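Local structure of malate dehydrogenase (2D4A) at residues 96-101 with 125-130; 137-143 with 244-248. The protein catalyses the reversible oxidation of malate to oxaloacetate, working with either NAD or NADP and more efficiently with NADP, as a homotetramer. All coordinates share one frame; numbering follows the deposited sequence.

Contact 1. Residues 96-101 with 125-130; sequences MADLAE and VMYKKT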
loop_
_atom_site.group_PDB
_atom_site.type_symbol
_atom_site.label_atom_id
_atom_site.label_comp_id
_atom_site.label_asym_id
_atom_site.label_seq_id
_atom_site.Cartn_x
_atom_site.Cartn_y
_atom_site.Cartn_z
ATOM N N MET B 96 -15.457 -12.752 -28.118
ATOM C CA MET B 96 -14.559 -13.729 -27.519
ATOM C C MET B 96 -13.841 -14.548 -28.603
ATOM O O MET B 96 -12.621 -14.638 -28.602
ATOM C CB MET B 96 -15.343 -14.643 -26.563
ATOM C CG MET B 96 -16.008 -13.916 -25.371
ATOM S SD MET B 96 -14.852 -13.043 -24.275
ATOM C CE MET B 96 -14.795 -11.435 -25.048
ATOM N N ALA B 97 -14.603 -15.129 -29.526
ATOM C CA ALA B 97 -14.035 -15.923 -30.612
ATOM C C ALA B 97 -12.959 -15.133 -31.330
ATOM O O ALA B 97 -11.819 -15.575 -31.482
ATOM C CB ALA B 97 -15.116 -16.313 -31.603
ATOM N N ASP B 98 -13.334 -13.952 -31.783
ATOM C CA ASP B 98 -12.401 -13.120 -32.502
ATOM C C ASP B 98 -11.104 -12.891 -31.725
ATOM O O ASP B 98 -10.002 -13.003 -32.278
ATOM C CB ASP B 98 -13.036 -11.784 -32.824
ATOM C CG ASP B 98 -12.110 -10.907 -33.583
ATOM O OD1 ASP B 98 -11.930 -11.159 -34.793
ATOM O OD2 ASP B 98 -11.532 -9.989 -32.965
ATOM N N LEU B 99 -11.253 -12.565 -30.442
ATOM C CA LEU B 99 -10.123 -12.312 -29.549
ATOM C C LEU B 99 -9.327 -13.587 -29.259
ATOM O O LEU B 99 -8.106 -13.550 -29.108
ATOM C CB LEU B 99 -10.640 -11.706 -28.240
ATOM C CG LEU B 99 -10.612 -10.185 -28.052
ATOM C CD1 LEU B 99 -10.818 -9.472 -29.363
ATOM C CD2 LEU B 99 -11.687 -9.814 -27.041
ATOM N N ALA B 100 -10.023 -14.714 -29.182
ATOM C CA ALA B 100 -9.364 -15.984 -28.923
ATOM C C ALA B 100 -8.251 -16.224 -29.941
ATOM O O ALA B 100 -7.147 -16.632 -29.577
ATOM C CB ALA B 100 -10.379 -17.124 -28.980
ATOM N N GLU B 101 -8.552 -15.969 -31.214
ATOM C CA GLU B 101 -7.587 -16.169 -32.286
ATOM C C GLU B 101 -6.333 -15.317 -32.085
ATOM O O GLU B 101 -5.236 -15.738 -32.446
ATOM C CB GLU B 101 -8.223 -15.864 -33.653
ATOM C CG GLU B 101 -9.331 -16.842 -34.091
ATOM C CD GLU B 101 -8.856 -18.293 -34.207
ATOM O OE1 GLU B 101 -8.012 -18.587 -35.092
ATOM O OE2 GLU B 101 -9.330 -19.142 -33.409
ATOM N N VAL B 125 -16.803 -20.516 -24.604
ATOM C CA VAL B 125 -16.371 -20.203 -25.962
ATOM C C VAL B 125 -14.863 -19.943 -26.044
ATOM O O VAL B 125 -14.184 -20.444 -26.943
ATOM C CB VAL B 125 -17.136 -18.972 -26.506
ATOM C CG1 VAL B 125 -16.482 -18.456 -27.771
ATOM C CG2 VAL B 125 -18.586 -19.351 -26.779
ATOM N N MET B 126 -14.347 -19.153 -25.109
ATOM C CA MET B 126 -12.920 -18.826 -25.069
ATOM C C MET B 126 -12.049 -20.083 -24.860
ATOM O O MET B 126 -10.973 -20.211 -25.446
ATOM C CB MET B 126 -12.660 -17.805 -23.952
ATOM C CG MET B 126 -11.206 -17.373 -23.811
ATOM S SD MET B 126 -10.597 -16.492 -25.246
ATOM C CE MET B 126 -11.224 -14.861 -24.888
ATOM N N TYR B 127 -12.530 -20.994 -24.019
ATOM C CA TYR B 127 -11.833 -22.241 -23.726
ATOM C C TYR B 127 -11.725 -23.122 -24.968
ATOM O O TYR B 127 -10.675 -23.689 -25.256
ATOM C CB TYR B 127 -12.577 -23.014 -22.638
ATOM C CG TYR B 127 -12.114 -24.447 -22.510
ATOM C CD1 TYR B 127 -10.858 -24.747 -21.987
ATOM C CD2 TYR B 127 -12.905 -25.502 -22.968
ATOM C CE1 TYR B 127 -10.394 -26.060 -21.925
ATOM C CE2 TYR B 127 -12.450 -26.822 -22.910
ATOM C CZ TYR B 127 -11.196 -27.088 -22.390
ATOM O OH TYR B 127 -10.738 -28.377 -22.345
ATOM N N LYS B 128 -12.829 -23.233 -25.697
ATOM C CA LYS B 128 -12.886 -24.043 -26.902
ATOM C C LYS B 128 -12.081 -23.457 -28.050
ATOM O O LYS B 128 -11.400 -24.183 -28.772
ATOM C CB LYS B 128 -14.332 -24.195 -27.366
ATOM C CG LYS B 128 -15.215 -25.009 -26.463
ATOM C CD LYS B 128 -14.803 -26.457 -26.457
ATOM C CE LYS B 128 -15.853 -27.297 -25.752
ATOM N NZ LYS B 128 -15.406 -28.701 -25.533
ATOM N N LYS B 129 -12.155 -22.139 -28.213
ATOM C CA LYS B 129 -11.473 -21.457 -29.310
ATOM C C LYS B 129 -9.973 -21.269 -29.183
ATOM O O LYS B 129 -9.273 -21.241 -30.189
ATOM C CB LYS B 129 -12.117 -20.088 -29.555
ATOM C CG LYS B 129 -13.538 -20.143 -30.080
ATOM C CD LYS B 129 -13.603 -20.925 -31.382
ATOM C CE LYS B 129 -15.028 -21.024 -31.918
ATOM N NZ LYS B 129 -15.078 -21.844 -33.164
ATOM N N THR B 130 -9.476 -21.127 -27.957
ATOM C CA THR B 130 -8.047 -20.920 -27.752
ATOM C C THR B 130 -7.247 -22.207 -27.855
ATOM O O THR B 130 -6.126 -22.202 -28.352
ATOM C CB THR B 130 -7.738 -20.291 -26.369
ATOM O OG1 THR B 130 -8.213 -21.156 -25.333
ATOM C CG2 THR B 130 -8.385 -18.926 -26.237
#
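In the Rossmann-type NAD-binding domain, Ala100 of helix 86-106 packs against Met126, Lys129 and Thr130 of helix 119-130, where two consecutive beta-alpha-beta crossovers lay their helices side by side. The axes of 96-101 and 125-130 come within 8.7 Å, their N-to-C directions 36° apart, and the contact is almost wholly apolar. The methyl of Ala100 sits among three side chains: its CB is 3.5 Å from Lys129 CB, 3.8 Å from Met126 SD and 3.8 Å from Thr130 CG2. With CG anti to the backbone N (chi1 -180°) and the chain bent at chi2 and chi3, Met126 brings its methyl to Met96, CE lying 4.1 Å from Met96 SD where the two side chains cross at about a right angle. Val125 CG1, from the residue before Met126, lies 4.2 Å from Met96 CB. Thr130 OG1 turns back to its own helix, donating to Met126 O at 2.9 Å, and is also bonded to Phe132 N just past the helix. Losing hydroxyl and CG2 together, an alanine here would probably leave the Phe132 N-H without this mate and open a gap beside Ala100 CB. Lys129 lays its CG along Ala97, while its NZ pairs with Glu308; Glu101 turns to Lys104. Beneath the helices lies the parallel sheet: Met96 and Met126 both rest on Ile114 of strand 111-114, and Met126 reaches Val137 of strand 137-139.

Contact 2. Residues 137-143 with 244-248; sequences VIGFSGI and YPYSL
Gly139 and Ser247 form a single antiparallel hydrogen-bonded pair, with Gly139 N to Ser247 O at 3.3 Å and Ser247 N to Gly139 O at 3.1 Å. Beyond the pair the hydroxyls meet, Ser141 OG 2.6 Å from Ser247 OG. Further along, the ring of Pro245 lies against the backbone of Gly142, which has no side chain to intervene, and Gly142 CA makes a CA-H...O contact with Pro245 O. A water accepts from Ile143 N and, weakly, from Ser141 N while donating to Pro245 O at 2.7 Å, so it bridges the start of helix 142-157 to the strand. Extended at chi2 (169°), Ile143 carries CD1 over one face of the Tyr244 ring, 4.1 Å from its centroid in a CH-pi contact, and to within 3.4 Å of Tyr246 OH. In the second shell, Asp120 bonds Ser247 OG and Thr232 holds Tyr246 OH. Ser141 also touches His172, by similarity the proton acceptor, which places the contact beside the probable active site. The contact joins two domains: strand 137-139, an edge of the Rossmann-type parallel sheet bonded through Ile138 to strand 111-114, meets strand 242-251 of the C-terminal alpha/beta domain, which pairs with 260-268. Helix 223-237 lies against Ile143 and Tyr244, and Glu49 of a second subunit packs on Phe140 and Ile143.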
loop_
_atom_site.group_PDB
_atom_site.type_symbol
_atom_site.label_atom_id
_atom_site.label_comp_id
_atom_site.label_asym_id
_atom_site.label_seq_id
_atom_site.Cartn_x
_atom_site.Cartn_y
_atom_site.Cartn_z
ATOM N N VAL B 137 -7.721 -20.815 -18.487
ATOM C CA VAL B 137 -8.855 -20.065 -19.033
ATOM C C VAL B 137 -9.766 -19.819 -17.829
ATOM O O VAL B 137 -10.521 -20.701 -17.437
ATOM C CB VAL B 137 -9.640 -20.859 -20.107
ATOM C CG1 VAL B 137 -10.715 -19.966 -20.697
ATOM C CG2 VAL B 137 -8.708 -21.347 -21.210
ATOM N N ILE B 138 -9.684 -18.623 -17.245
ATOM C CA ILE B 138 -10.465 -18.285 -16.053
ATOM C C ILE B 138 -11.545 -17.224 -16.211
ATOM O O ILE B 138 -11.265 -16.088 -16.586
ATOM C CB ILE B 138 -9.565 -17.772 -14.893
ATOM C CG1 ILE B 138 -8.481 -18.792 -14.539
ATOM C CG2 ILE B 138 -10.400 -17.529 -13.660
ATOM C CD1 ILE B 138 -7.358 -18.861 -15.520
ATOM N N GLY B 139 -12.784 -17.587 -15.894
ATOM C CA GLY B 139 -13.865 -16.618 -15.963
ATOM C C GLY B 139 -14.028 -16.034 -14.569
ATOM O O GLY B 139 -14.103 -16.784 -13.602
ATOM N N PHE B 140 -14.128 -14.736 -14.350
ATOM C CA PHE B 140 -14.383 -14.124 -13.026
ATOM C C PHE B 140 -15.851 -14.064 -12.693
ATOM O O PHE B 140 -16.639 -13.544 -13.511
ATOM C CB PHE B 140 -13.743 -12.712 -13.105
ATOM C CG PHE B 140 -13.899 -11.888 -11.867
ATOM C CD1 PHE B 140 -13.003 -11.956 -10.824
ATOM C CD2 PHE B 140 -15.022 -11.063 -11.760
ATOM C CE1 PHE B 140 -13.220 -11.216 -9.672
ATOM C CE2 PHE B 140 -15.233 -10.324 -10.621
ATOM C CZ PHE B 140 -14.328 -10.393 -9.580
ATOM N N SER B 141 -16.286 -14.702 -11.609
ATOM C CA SER B 141 -17.666 -14.699 -11.126
ATOM C C SER B 141 -17.841 -14.747 -9.648
ATOM O O SER B 141 -18.380 -13.863 -8.917
ATOM C CB SER B 141 -18.427 -15.871 -11.779
ATOM O OG SER B 141 -17.791 -17.108 -11.573
ATOM N N GLY B 142 -17.351 -15.739 -8.992
ATOM C CA GLY B 142 -17.483 -16.004 -7.564
ATOM C C GLY B 142 -16.954 -14.984 -6.562
ATOM O O GLY B 142 -17.607 -14.714 -5.550
ATOM N N ILE B 143 -15.774 -14.427 -6.816
ATOM C CA ILE B 143 -15.201 -13.439 -5.908
ATOM C C ILE B 143 -16.220 -12.321 -5.729
ATOM O O ILE B 143 -16.620 -12.027 -4.606
ATOM C CB ILE B 143 -13.849 -12.878 -6.459
ATOM C CG1 ILE B 143 -12.768 -13.958 -6.360
ATOM C CG2 ILE B 143 -13.418 -11.623 -5.686
ATOM C CD1 ILE B 143 -11.486 -13.613 -7.095
ATOM N N TYR B 244 -10.355 -19.408 -4.231
ATOM C CA TYR B 244 -11.370 -18.446 -4.697
ATOM C C TYR B 244 -12.316 -19.172 -5.651
ATOM O O TYR B 244 -11.917 -20.119 -6.325
ATOM C CB TYR B 244 -10.744 -17.291 -5.499
ATOM C CG TYR B 244 -10.018 -16.210 -4.726
ATOM C CD1 TYR B 244 -8.874 -15.619 -5.259
ATOM C CD2 TYR B 244 -10.475 -15.764 -3.486
ATOM C CE1 TYR B 244 -8.195 -14.621 -4.583
ATOM C CE2 TYR B 244 -9.800 -14.757 -2.794
ATOM C CZ TYR B 244 -8.657 -14.190 -3.352
ATOM O OH TYR B 244 -7.959 -13.205 -2.680
ATOM N N PRO B 245 -13.588 -18.748 -5.703
ATOM C CA PRO B 245 -14.574 -19.365 -6.598
ATOM C C PRO B 245 -14.434 -18.693 -7.970
ATOM O O PRO B 245 -14.411 -17.464 -8.056
ATOM C CB PRO B 245 -15.904 -19.036 -5.926
ATOM C CG PRO B 245 -15.635 -17.681 -5.342
ATOM C CD PRO B 245 -14.253 -17.866 -4.727
ATOM N N TYR B 246 -14.323 -19.501 -9.025
ATOM C CA TYR B 246 -14.166 -19.027 -10.410
ATOM C C TYR B 246 -15.028 -19.888 -11.310
ATOM O O TYR B 246 -15.345 -21.022 -10.954
ATOM C CB TYR B 246 -12.710 -19.199 -10.893
ATOM C CG TYR B 246 -11.721 -18.168 -10.400
ATOM C CD1 TYR B 246 -11.659 -16.908 -10.977
ATOM C CD2 TYR B 246 -10.877 -18.440 -9.327
ATOM C CE1 TYR B 246 -10.789 -15.938 -10.504
ATOM C CE2 TYR B 246 -9.999 -17.474 -8.840
ATOM C CZ TYR B 246 -9.967 -16.221 -9.433
ATOM O OH TYR B 246 -9.155 -15.230 -8.920
ATOM N N SER B 247 -15.420 -19.367 -12.469
ATOM C CA SER B 247 -16.181 -20.182 -13.414
ATOM C C SER B 247 -15.110 -20.912 -14.208
ATOM O O SER B 247 -14.294 -20.297 -14.904
ATOM C CB SER B 247 -17.034 -19.318 -14.340
ATOM O OG SER B 247 -18.089 -18.716 -13.615
ATOM N N LEU B 248 -15.114 -22.232 -14.079
ATOM C CA LEU B 248 -14.131 -23.082 -14.735
ATOM C C LEU B 248 -14.784 -24.196 -15.542
ATOM O O LEU B 248 -15.920 -24.595 -15.274
ATOM C CB LEU B 248 -13.204 -23.691 -13.676
ATOM C CG LEU B 248 -12.447 -22.673 -12.814
ATOM C CD1 LEU B 248 -11.793 -23.372 -11.646
ATOM C CD2 LEU B 248 -11.410 -21.956 -13.669
HETATM O O HOH W 1 -13.893 -15.216 -9.384
#

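Overall arrangement
From the N terminus, the chain reaches contact 1 first: helix 86-106 leads through strand 111-114 into helix 119-130, and 96-101 with 125-130 closes that short excursion of 23 residues. Contact 2 opens only afterwards, at strand 137-139, and spans a loop of 100 residues before strand 242-251 returns, so the two loops run in series, neither nesting nor crossing. Their centres lie about 17 Å apart, yet they meet at Val137, whose CG1 packs 3.9 Å from Tyr127 N. Contact 1 joins neighbouring helices in the layer packed against the nucleotide-binding sheet; contact 2 ties the edge of that sheet to the C-terminal alpha/beta domain.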